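PDB 4LIH: gamma-glutamyl-gamma-aminobutyraldehyde dehydrogenase from Burkholderia cenocepacia, which oxidises aldehydes to carboxylic acids with NAD(P)+, probably acting on gamma-glutamyl-gamma-aminobutyraldehyde. Local coordinates for residues A[65-70]-A[226-231]; A[112-117]-A[340-345]; A[244-249]-A[491-496]; A[280-285]-A[425-430]; A[296-301]-A[327-332]. All blocks are in the same frame, centred on the assembly; numbering follows the deposited sequence. Where two conformers were deposited one is given.

Interaction 1: A[65-70]-A[226-231]; sequences ADVNAA and NVVPGA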
# COMPACT_ATOMS: atom_id res chain seq x y z
N ALA A 65 37.78 -13.81 18.88
CA ALA A 65 37.13 -14.18 20.13
C ALA A 65 36.01 -13.20 20.40
O ALA A 65 34.91 -13.59 20.78
CB ALA A 65 38.11 -14.18 21.31
N ASP A 66 36.30 -11.92 20.17
CA ASP A 66 35.33 -10.85 20.47
C ASP A 66 34.15 -10.81 19.50
O ASP A 66 33.03 -10.60 19.93
CB ASP A 66 36.02 -9.49 20.49
CG ASP A 66 37.32 -9.51 21.29
OD1 ASP A 66 37.25 -9.54 22.49
OD2 ASP A 66 38.43 -9.52 20.70
N VAL A 67 34.42 -10.96 18.21
CA VAL A 67 33.34 -11.08 17.21
C VAL A 67 32.46 -12.26 17.62
O VAL A 67 31.23 -12.12 17.67
CB VAL A 67 33.86 -11.30 15.79
CG1 VAL A 67 32.74 -11.75 14.85
CG2 VAL A 67 34.49 -10.01 15.26
N ASN A 68 33.07 -13.40 17.97
CA ASN A 68 32.27 -14.56 18.34
C ASN A 68 31.42 -14.32 19.58
O ASN A 68 30.27 -14.74 19.61
CB ASN A 68 33.12 -15.81 18.53
CG ASN A 68 33.52 -16.46 17.23
OD1 ASN A 68 32.99 -16.19 16.13
ND2 ASN A 68 34.48 -17.36 17.36
N ALA A 69 31.97 -13.63 20.60
CA ALA A 69 31.19 -13.29 21.78
C ALA A 69 29.97 -12.40 21.44
O ALA A 69 28.85 -12.64 21.96
CB ALA A 69 32.07 -12.61 22.82
N ALA A 70 30.19 -11.41 20.56
CA ALA A 70 29.14 -10.46 20.13
C ALA A 70 28.05 -11.19 19.37
O ALA A 70 26.89 -11.04 19.66
CB ALA A 70 29.74 -9.36 19.28
N ASN A 226 25.41 -4.51 19.92
CA ASN A 226 26.83 -4.69 20.26
C ASN A 226 27.69 -3.91 19.27
O ASN A 226 27.37 -3.85 18.07
CB ASN A 226 27.22 -6.15 20.13
CG ASN A 226 26.22 -7.10 20.76
OD1 ASN A 226 26.24 -7.33 21.97
ND2 ASN A 226 25.28 -7.59 19.95
N VAL A 227 28.80 -3.35 19.77
CA VAL A 227 29.74 -2.61 18.94
C VAL A 227 31.14 -3.23 19.15
O VAL A 227 31.60 -3.42 20.31
CB VAL A 227 29.72 -1.08 19.27
CG1 VAL A 227 30.85 -0.33 18.56
CG2 VAL A 227 28.36 -0.48 18.92
N VAL A 228 31.74 -3.63 18.04
CA VAL A 228 33.02 -4.33 17.99
C VAL A 228 34.02 -3.51 17.18
O VAL A 228 34.14 -3.68 15.96
CB VAL A 228 32.85 -5.73 17.36
CG1 VAL A 228 34.16 -6.48 17.24
CG2 VAL A 228 31.87 -6.52 18.18
N PRO A 229 34.76 -2.63 17.87
CA PRO A 229 35.78 -1.84 17.16
C PRO A 229 36.96 -2.71 16.69
O PRO A 229 37.18 -3.80 17.23
CB PRO A 229 36.23 -0.80 18.20
CG PRO A 229 35.48 -1.06 19.45
CD PRO A 229 34.67 -2.31 19.30
N GLY A 230 37.69 -2.20 15.68
CA GLY A 230 38.86 -2.90 15.09
C GLY A 230 39.03 -2.56 13.63
O GLY A 230 38.35 -1.66 13.10
N ALA A 231 39.90 -3.30 12.95
CA ALA A 231 40.24 -3.04 11.57
C ALA A 231 39.47 -3.98 10.61
O ALA A 231 38.30 -4.26 10.82
CB ALA A 231 41.76 -3.14 11.38
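V228 carries most of the apolar contact, and its two methyls divide the work. CG1, anti to the backbone N (chi1 178°), meets V67 CG2 at 4.1 Å, the two valines crossing at roughly a right angle. CG2 turns the other way and touches the methyl of A70, with V228 CG2 to A70 CB at 3.7 Å. The same A70 CB also lies 4.2 Å from N226 CB, and so it packs beside both N226 and V228. V227, between them, points away from the helix and packs on helix 206-218.

The polar groups add little across the gap. N226 ND2 is 3.8 Å from A70 O, and no hydrogen bond links the two segments. The amide is engaged elsewhere: OD1 accepts from D33 N, while ND2 donates to G223 O and V196 O. Buried N226 therefore has partners at both ends of its amide, which fix its rotation and leave its CB to face the helix. D66 likewise spends its carboxylate on H40 N and G63 N rather than on this contact.

Around the valine pair, V67 also packs on P234 and L238 of helix 232-240, and V197 of strand 195-199 packs against A70, N226 and V228. G230 O and A231 O, just beyond the strand, accept from K199 NZ. A helix laid on the end of parallel strand 225-227, with a glycine-rich turn leading into helix 232-240, is consistent with the Rossmann-type cofactor domain of aldehyde dehydrogenases.

Interaction 2: A[112-117]-A[340-345]; sequences LETLDA and NPLDPS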
# COMPACT_ATOMS: atom_id res chain seq x y z
N LEU A 112 32.77 14.18 19.79
CA LEU A 112 33.42 12.92 19.50
C LEU A 112 33.58 12.70 18.00
O LEU A 112 34.67 12.33 17.56
CB LEU A 112 32.66 11.74 20.10
CG LEU A 112 32.69 11.62 21.59
CD1 LEU A 112 31.64 10.61 22.03
CD2 LEU A 112 34.09 11.16 22.03
N GLU A 113 32.52 12.95 17.23
CA GLU A 113 32.53 12.78 15.77
C GLU A 113 33.52 13.70 15.07
O GLU A 113 34.16 13.29 14.10
CB GLU A 113 31.12 13.03 15.17
CG GLU A 113 30.87 12.47 13.76
CD GLU A 113 30.51 10.99 13.80
OE1 GLU A 113 31.05 10.26 14.63
OE2 GLU A 113 29.62 10.57 13.07
N THR A 114 33.57 14.95 15.53
CA THR A 114 34.44 16.00 14.97
C THR A 114 35.91 15.67 15.32
O THR A 114 36.76 15.75 14.46
CB THR A 114 34.05 17.40 15.51
OG1 THR A 114 32.82 17.84 14.91
CG2 THR A 114 35.15 18.43 15.26
N LEU A 115 36.17 15.25 16.56
CA LEU A 115 37.53 14.80 16.92
C LEU A 115 38.03 13.58 16.18
O LEU A 115 39.17 13.54 15.74
CB LEU A 115 37.62 14.50 18.43
CG LEU A 115 37.43 15.72 19.31
CD1 LEU A 115 37.23 15.28 20.77
CD2 LEU A 115 38.59 16.69 19.16
N ASP A 116 37.14 12.59 16.03
CA ASP A 116 37.45 11.27 15.50
C ASP A 116 37.68 11.32 13.98
O ASP A 116 38.61 10.70 13.46
CB ASP A 116 36.26 10.34 15.86
CG ASP A 116 36.61 8.85 15.88
OD1 ASP A 116 37.82 8.53 15.73
OD2 ASP A 116 35.68 8.00 16.05
N ALA A 117 36.84 12.08 13.28
CA ALA A 117 36.77 11.97 11.81
C ALA A 117 37.09 13.27 11.08
O ALA A 117 37.12 13.26 9.86
CB ALA A 117 35.40 11.48 11.41
N ASN A 340 40.21 24.59 11.22
CA ASN A 340 40.02 23.74 12.40
C ASN A 340 38.55 23.34 12.50
O ASN A 340 37.68 24.20 12.67
CB ASN A 340 40.46 24.47 13.69
CG ASN A 340 40.52 23.54 14.91
OD1 ASN A 340 39.89 22.50 14.96
ND2 ASN A 340 41.33 23.94 15.90
N PRO A 341 38.26 22.03 12.45
CA PRO A 341 36.83 21.70 12.52
C PRO A 341 36.19 21.95 13.89
O PRO A 341 34.97 21.96 13.95
CB PRO A 341 36.78 20.23 12.13
CG PRO A 341 38.11 19.70 12.41
CD PRO A 341 39.08 20.83 12.24
N LEU A 342 36.99 22.21 14.94
CA LEU A 342 36.46 22.61 16.23
C LEU A 342 35.88 24.02 16.24
O LEU A 342 35.19 24.40 17.21
CB LEU A 342 37.52 22.48 17.34
CG LEU A 342 37.89 21.04 17.72
CD1 LEU A 342 39.05 21.02 18.70
CD2 LEU A 342 36.68 20.30 18.28
N ASP A 343 36.15 24.78 15.16
CA ASP A 343 35.67 26.14 14.99
C ASP A 343 34.32 26.13 14.27
O ASP A 343 34.23 25.66 13.12
CB ASP A 343 36.70 26.94 14.17
CG ASP A 343 36.34 28.42 14.01
OD1 ASP A 343 35.14 28.80 14.04
OD2 ASP A 343 37.29 29.17 13.80
N PRO A 344 33.27 26.65 14.92
CA PRO A 344 31.93 26.59 14.31
C PRO A 344 31.73 27.36 13.03
O PRO A 344 30.71 27.15 12.38
CB PRO A 344 30.99 27.15 15.40
CG PRO A 344 31.80 27.31 16.62
CD PRO A 344 33.26 27.12 16.31
N SER A 345 32.65 28.24 12.64
CA SER A 345 32.50 28.99 11.40
C SER A 345 33.09 28.24 10.23
O SER A 345 32.97 28.71 9.11
CB SER A 345 33.19 30.36 11.49
OG SER A 345 34.60 30.23 11.63
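A type I beta turn from N340 to D343 presents P341 and L342 to T114 and L115 on the last turns of helix 106-117. T114 does most of the touching, and with its methyl alone. CG2 stands anti to the backbone N and reaches L342 CD2 at 3.9 Å. The same T114 CG2 also rests on the proline, 3.8 Å from P341 O and close to P341 CB. The hydroxyl, on the other branch, goes back into its own part of the fold: OG1 is hydrogen-bonded to K119 O and to T124 OG1. That pairing holds the threonine's rotation and leaves the methyl to face the turn.

L342 reaches across with one branch. Its CD2 fits beside the T114 methyl and also meets L115 CD2 at 4.2 Å, both side chains lying aslant to it. L14 of helix 14-23 packs on L342 as well, and I51 lies against P341.

The turn is braced from within. N340 OD1 accepts from L342 N at 2.9 Å, an Asx turn; the bond is fairly straight (161°), but the N-H comes from above the plane of the amide. A second Asx turn follows at once, where D343 OD1 takes both S345 N and S345 OG at 2.9 Å, the two donors arriving over the same face of the carboxylate.

P341 is also tied by backbone hydrogen bonding to I121, at the start of the next helix. The arrangement is a type I turn with an Asx turn at its first residue, in the connection between helices 319-333 and 354-370, seated by apolar contacts on a helix end in the aldehyde dehydrogenase fold.

Interaction 3: A[244-249]-A[491-496]; sequences VDCIAF and EKYTEL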
# COMPACT_ATOMS: atom_id res chain seq x y z
N VAL A 244 25.44 -15.34 11.65
CA VAL A 244 24.97 -14.02 11.23
C VAL A 244 24.04 -14.31 10.02
O VAL A 244 24.37 -15.07 9.13
CB VAL A 244 26.15 -13.13 10.82
CG1 VAL A 244 25.70 -11.88 10.07
CG2 VAL A 244 26.98 -12.76 12.05
N ASP A 245 22.89 -13.64 9.99
CA ASP A 245 21.85 -13.91 9.02
C ASP A 245 21.82 -12.87 7.90
O ASP A 245 21.22 -13.10 6.87
CB ASP A 245 20.51 -13.91 9.74
CG ASP A 245 20.43 -14.99 10.81
OD1 ASP A 245 20.50 -16.18 10.41
OD2 ASP A 245 20.25 -14.69 12.00
N CYS A 246 22.48 -11.74 8.11
CA CYS A 246 22.42 -10.61 7.20
C CYS A 246 23.60 -9.73 7.46
O CYS A 246 23.93 -9.54 8.59
CB CYS A 246 21.14 -9.80 7.43
SG CYS A 246 21.15 -8.19 6.65
N ILE A 247 24.25 -9.22 6.41
CA ILE A 247 25.32 -8.26 6.58
C ILE A 247 25.02 -7.03 5.70
O ILE A 247 24.77 -7.19 4.50
CB ILE A 247 26.74 -8.85 6.29
CG1 ILE A 247 27.80 -7.80 6.61
CG2 ILE A 247 26.87 -9.30 4.83
CD1 ILE A 247 29.18 -8.34 6.88
N ALA A 248 25.03 -5.86 6.32
CA ALA A 248 24.81 -4.54 5.69
C ALA A 248 26.09 -3.72 5.77
O ALA A 248 26.60 -3.50 6.86
CB ALA A 248 23.67 -3.81 6.40
N PHE A 249 26.61 -3.28 4.61
CA PHE A 249 27.92 -2.66 4.46
C PHE A 249 27.77 -1.36 3.67
O PHE A 249 26.99 -1.27 2.72
CB PHE A 249 28.87 -3.64 3.74
CG PHE A 249 30.19 -3.05 3.30
CD1 PHE A 249 31.25 -3.01 4.15
CD2 PHE A 249 30.37 -2.58 2.00
CE1 PHE A 249 32.46 -2.49 3.77
CE2 PHE A 249 31.58 -2.07 1.60
CZ PHE A 249 32.64 -2.02 2.49
N GLU A 491 13.19 -4.13 4.33
CA GLU A 491 13.22 -5.36 3.53
C GLU A 491 14.58 -6.05 3.68
O GLU A 491 14.68 -7.28 3.59
CB GLU A 491 12.90 -5.06 2.06
CG GLU A 491 11.74 -4.07 1.82
CD GLU A 491 11.54 -3.66 0.34
OE1 GLU A 491 12.30 -4.12 -0.53
OE2 GLU A 491 10.62 -2.87 0.01
N LYS A 492 15.62 -5.27 3.94
CA LYS A 492 16.97 -5.83 4.08
C LYS A 492 17.14 -6.65 5.34
O LYS A 492 18.08 -7.44 5.43
CB LYS A 492 18.01 -4.71 4.05
CG LYS A 492 17.89 -3.80 2.85
CD LYS A 492 19.10 -2.93 2.68
CE LYS A 492 19.46 -2.17 3.96
NZ LYS A 492 18.30 -1.41 4.48
N TYR A 493 16.22 -6.49 6.30
CA TYR A 493 16.38 -6.99 7.68
C TYR A 493 15.21 -7.88 8.10
O TYR A 493 15.09 -8.23 9.32
CB TYR A 493 16.47 -5.78 8.62
CG TYR A 493 17.60 -4.83 8.28
CD1 TYR A 493 18.92 -5.28 8.20
CD2 TYR A 493 17.35 -3.49 8.02
CE1 TYR A 493 19.96 -4.41 7.89
CE2 TYR A 493 18.37 -2.64 7.66
CZ TYR A 493 19.68 -3.09 7.62
OH TYR A 493 20.70 -2.25 7.29
N THR A 494 14.31 -8.18 7.13
CA THR A 494 13.15 -9.03 7.33
C THR A 494 13.06 -10.08 6.22
O THR A 494 13.65 -9.91 5.16
CB THR A 494 11.81 -8.23 7.35
OG1 THR A 494 11.66 -7.51 6.13
CG2 THR A 494 11.81 -7.21 8.45
N GLU A 495 12.29 -11.14 6.49
CA GLU A 495 11.84 -12.08 5.49
C GLU A 495 10.33 -12.02 5.36
O GLU A 495 9.62 -11.79 6.34
CB GLU A 495 12.21 -13.50 5.88
CG GLU A 495 13.69 -13.71 6.13
CD GLU A 495 14.48 -13.88 4.85
OE1 GLU A 495 15.73 -14.01 4.99
OE2 GLU A 495 13.90 -13.91 3.71
N LEU A 496 9.87 -12.26 4.15
CA LEU A 496 8.48 -12.53 3.88
C LEU A 496 8.12 -13.96 4.17
O LEU A 496 8.89 -14.92 3.89
CB LEU A 496 8.11 -12.23 2.40
CG LEU A 496 8.19 -10.73 2.01
CD1 LEU A 496 8.46 -10.54 0.52
CD2 LEU A 496 6.89 -10.05 2.33
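The nearest CA atoms, C246 CA and Y493 CA, are 7.1 Å apart, so strand 246-250 and the chain entering strand 494-502 meet mainly through side chains. C246 and A248, alternate residues on one side of the strand, face Y493. With its sulfur anti to the backbone N (chi1 166°), C246 puts SG 3.4 Å from K492 O and 4.0 Å from Y493 CD1. Relative to the tyrosine ring the sulfur sits obliquely, 5.1 Å from the centroid and 68° off the normal, a Cys sulfur-aromatic contact. A248 CB instead comes to the ring edge near its plane, 3.5 Å from Y493 OH. K492 CB covers one ring face, 4.0 Å above its centre, and P188 and A189 of helix 178-191 also pack on the tyrosine.

The lysine's amino end turns back to its own part of the chain, donating to A489 O and R483 O. E495 pairs with R270 and with R483 of the second subunit. Y493 thus packs just ahead of strand 494-502, which joins the same sheet, consistent with the family's cofactor domain, and K492 lies near the predicted active-site residue E274.

Interaction 4: A[280-285]-A[425-430]; sequences PNIVLP and RIANDT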
# COMPACT_ATOMS: atom_id res chain seq x y z
N PRO A 280 26.67 12.66 -11.38
CA PRO A 280 26.66 13.85 -12.25
C PRO A 280 25.59 14.87 -11.85
O PRO A 280 24.49 14.48 -11.43
CB PRO A 280 26.34 13.25 -13.61
CG PRO A 280 25.33 12.19 -13.23
CD PRO A 280 26.00 11.53 -12.05
N ASN A 281 25.95 16.14 -11.93
CA ASN A 281 25.12 17.29 -11.57
C ASN A 281 25.02 18.17 -12.81
O ASN A 281 25.97 18.84 -13.17
CB ASN A 281 25.81 18.02 -10.42
CG ASN A 281 25.00 19.16 -9.83
OD1 ASN A 281 23.78 19.36 -10.05
ND2 ASN A 281 25.71 19.97 -9.08
N ILE A 282 23.84 18.12 -13.47
CA ILE A 282 23.64 18.71 -14.80
C ILE A 282 22.97 20.08 -14.76
O ILE A 282 21.86 20.20 -14.27
CB ILE A 282 22.76 17.81 -15.66
CG1 ILE A 282 23.36 16.39 -15.68
CG2 ILE A 282 22.63 18.47 -17.05
CD1 ILE A 282 22.56 15.35 -16.44
N VAL A 283 23.64 21.12 -15.24
CA VAL A 283 23.10 22.48 -15.17
C VAL A 283 22.84 22.97 -16.57
O VAL A 283 23.76 23.14 -17.34
CB VAL A 283 24.02 23.45 -14.45
CG1 VAL A 283 23.35 24.78 -14.26
CG2 VAL A 283 24.42 22.90 -13.13
N LEU A 284 21.55 23.19 -16.85
CA LEU A 284 21.07 23.65 -18.12
C LEU A 284 20.86 25.17 -18.17
O LEU A 284 20.68 25.82 -17.15
CB LEU A 284 19.77 22.94 -18.47
CG LEU A 284 19.92 21.43 -18.66
CD1 LEU A 284 18.59 20.73 -18.58
CD2 LEU A 284 20.57 21.19 -20.00
N PRO A 285 20.85 25.74 -19.39
CA PRO A 285 20.71 27.22 -19.57
C PRO A 285 19.46 27.84 -18.90
O PRO A 285 19.53 28.98 -18.39
CB PRO A 285 20.61 27.36 -21.08
CG PRO A 285 21.36 26.18 -21.62
CD PRO A 285 20.99 25.05 -20.68
N ARG A 425 23.76 11.24 -21.85
CA ARG A 425 24.68 10.18 -22.25
C ARG A 425 25.94 10.18 -21.37
O ARG A 425 26.34 9.15 -20.87
CB ARG A 425 25.03 10.28 -23.74
CG ARG A 425 23.87 9.91 -24.66
CD ARG A 425 24.26 9.87 -26.13
NE ARG A 425 25.19 10.93 -26.50
CZ ARG A 425 24.87 11.98 -27.24
NH1 ARG A 425 23.64 12.15 -27.67
NH2 ARG A 425 25.79 12.88 -27.53
N ILE A 426 26.54 11.35 -21.16
CA ILE A 426 27.72 11.47 -20.29
C ILE A 426 27.38 11.07 -18.83
O ILE A 426 28.10 10.31 -18.19
CB ILE A 426 28.31 12.91 -20.34
CG1 ILE A 426 28.86 13.21 -21.76
CG2 ILE A 426 29.39 13.10 -19.28
CD1 ILE A 426 29.18 14.68 -21.96
N ALA A 427 26.23 11.56 -18.34
CA ALA A 427 25.80 11.28 -16.98
C ALA A 427 25.74 9.78 -16.77
O ALA A 427 26.31 9.28 -15.81
CB ALA A 427 24.45 11.90 -16.71
N ASN A 428 25.13 9.05 -17.71
CA ASN A 428 24.90 7.62 -17.50
C ASN A 428 26.11 6.76 -17.88
O ASN A 428 26.06 5.56 -17.70
CB ASN A 428 23.71 7.14 -18.32
CG ASN A 428 22.38 7.60 -17.74
OD1 ASN A 428 22.25 7.79 -16.53
ND2 ASN A 428 21.38 7.73 -18.60
N ASP A 429 27.14 7.36 -18.46
CA ASP A 429 28.31 6.60 -18.97
C ASP A 429 29.27 6.38 -17.82
O ASP A 429 30.32 7.03 -17.72
CB ASP A 429 29.02 7.34 -20.09
CG ASP A 429 30.11 6.50 -20.78
OD1 ASP A 429 30.19 5.25 -20.63
OD2 ASP A 429 30.88 7.14 -21.53
N THR A 430 28.90 5.45 -16.96
CA THR A 430 29.64 5.16 -15.76
C THR A 430 29.15 3.82 -15.21
O THR A 430 27.99 3.45 -15.42
CB THR A 430 29.51 6.29 -14.71
OG1 THR A 430 30.23 5.94 -13.55
CG2 THR A 430 28.07 6.55 -14.34
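P280 opens the strand and comes nearest to helix 420-428: its CA lies 5.5 Å from A427 CA. The proline ring packs beside the alanine, with P280 CG 3.6 Å and P280 CB 3.9 Å from A427 CB. N281 points the other way, its OD1 taking the indole N-H of W439. I282 turns back to the helix side. Its chain is extended beyond CG1 (chi2 177°), so CD1 is the atom that arrives, 3.9 Å from A427 CB, while F417 of strand 411-417 packs on the same isoleucine.

The A427 methyl therefore sits in the corner formed by the proline ring and I282 CD1, with L453 also packing on it. Close by, R314 on the neighbouring strand 314-318 donates NH1 to I426 O and NH2 to A427 O. Strand 280-283 is itself held in the sheet between strands 314-318 and 435-439.

No hydrogen bond joins the two segments. The chemistry is wholly apolar, so close fit does the holding here: the small alanine lets the helix backbone come near the strand, and the directional bonds are left to R314 and the sheet.

Interaction 5: A[296-301]-A[327-332]; sequences TAAGAI and EKLVAA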
# COMPACT_ATOMS: atom_id res chain seq x y z
N THR A 296 25.22 25.50 -4.68
CA THR A 296 24.84 24.08 -4.38
C THR A 296 25.83 23.12 -5.05
O THR A 296 26.12 22.07 -4.49
CB THR A 296 23.39 23.84 -4.85
OG1 THR A 296 22.55 24.74 -4.14
CG2 THR A 296 22.90 22.43 -4.61
N ALA A 297 26.34 23.47 -6.23
CA ALA A 297 27.36 22.65 -6.92
C ALA A 297 28.65 22.59 -6.11
O ALA A 297 29.28 21.51 -6.02
CB ALA A 297 27.64 23.16 -8.33
N ALA A 298 29.02 23.72 -5.48
CA ALA A 298 30.13 23.74 -4.54
C ALA A 298 29.84 22.89 -3.33
O ALA A 298 30.70 22.11 -2.96
CB ALA A 298 30.50 25.17 -4.13
N GLY A 299 28.64 23.00 -2.74
CA GLY A 299 28.31 22.20 -1.57
C GLY A 299 28.29 20.70 -1.88
O GLY A 299 28.63 19.88 -1.06
N ALA A 300 27.94 20.37 -3.11
CA ALA A 300 27.74 18.98 -3.48
C ALA A 300 29.05 18.22 -3.47
O ALA A 300 29.04 17.02 -3.42
CB ALA A 300 27.08 18.90 -4.86
N ILE A 301 30.16 18.92 -3.58
CA ILE A 301 31.48 18.32 -3.71
C ILE A 301 32.42 18.70 -2.60
O ILE A 301 33.41 18.04 -2.40
CB ILE A 301 32.11 18.67 -5.11
CG1 ILE A 301 33.45 17.95 -5.36
CG2 ILE A 301 32.29 20.19 -5.31
CD1 ILE A 301 33.39 16.42 -5.16
N GLU A 327 32.61 31.06 -13.00
CA GLU A 327 32.86 32.22 -12.15
C GLU A 327 32.13 32.12 -10.78
O GLU A 327 32.76 32.30 -9.75
CB GLU A 327 32.52 33.54 -12.85
CG GLU A 327 32.87 34.77 -12.03
CD GLU A 327 32.47 36.09 -12.68
OE1 GLU A 327 31.53 36.11 -13.51
OE2 GLU A 327 33.03 37.13 -12.28
N LYS A 328 30.84 31.81 -10.79
CA LYS A 328 30.05 31.72 -9.57
C LYS A 328 30.50 30.56 -8.67
O LYS A 328 30.52 30.68 -7.45
CB LYS A 328 28.55 31.60 -9.90
CG LYS A 328 27.97 32.87 -10.57
CD LYS A 328 26.58 32.61 -11.12
CE LYS A 328 25.93 33.84 -11.73
NZ LYS A 328 25.77 34.99 -10.80
N LEU A 329 30.93 29.47 -9.30
CA LEU A 329 31.46 28.28 -8.63
C LEU A 329 32.75 28.58 -7.87
O LEU A 329 32.94 28.20 -6.69
CB LEU A 329 31.71 27.21 -9.72
CG LEU A 329 32.12 25.83 -9.35
CD1 LEU A 329 31.04 25.14 -8.50
CD2 LEU A 329 32.36 25.06 -10.65
N VAL A 330 33.67 29.25 -8.56
CA VAL A 330 34.93 29.66 -7.97
C VAL A 330 34.72 30.55 -6.74
O VAL A 330 35.34 30.36 -5.71
CB VAL A 330 35.82 30.36 -9.01
CG1 VAL A 330 37.03 31.02 -8.37
CG2 VAL A 330 36.25 29.35 -10.06
N ALA A 331 33.82 31.51 -6.87
CA ALA A 331 33.40 32.35 -5.77
C ALA A 331 32.82 31.50 -4.62
O ALA A 331 33.22 31.65 -3.48
CB ALA A 331 32.38 33.34 -6.26
N ALA A 332 31.89 30.60 -4.94
CA ALA A 332 31.34 29.68 -3.95
C ALA A 332 32.38 28.80 -3.24
O ALA A 332 32.23 28.53 -2.03
CB ALA A 332 30.31 28.78 -4.59
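T296 O accepts from A300 N at 2.8 Å, with a weak second bond from the same N-H to A297 O, and this helical turn carries A297 and A298 against L329 and A332. The two helices lie in a helical layer packed on the parallel part of the sheet. Helix 290-302 is the connection of a beta-alpha-beta crossover from strand 280-283 to parallel strand 314-318, and helix 319-333 follows directly.

The axes of the two short segments approach to 8.9 Å and cross at -52°, with three alanines at the interface. L329 is the one long side chain here. With CG anti to the backbone N (chi1 -174°), it extends CD1 toward the partner helix, touching A297 CB and A298 N, each at 3.9 Å. The contact with A298 N is carbon against backbone, and no hydrogen bond joins residues 296-301 to 327-332.

L315 of strand 314-318 lies against both A297 and L329, while L412 and V414 of strand 411-417 also pack on the leucine. K328 adds a polar link between the same helices, its NZ in a salt bridge to D291. Where the CA atoms are nearest, two methyls meet, A298 CB and A332 CB, 3.6 Å apart.

Interactions 1 and 3 reach the same sheet, probably that of the Rossmann-type cofactor domain, their centres 19 Å apart and their nearest atoms about 6 Å apart. Interaction 4 includes strand 280-283 of the other large sheet, and interaction 5 packs on that sheet; the two touch directly, N281 ND2 packing on A297 CB at 3.8 Å. Interaction 1 lies on the opposite side of the chain's centre from both, more than 40 Å away between centres. Interaction 2 is 27 Å from interaction 1 and 23 Å from interaction 5, centre to centre, and interaction 5 is nested in the loop it closes. Interaction 3 approaches the predicted active site, the K492 side chain lying about 6 Å from that of E274.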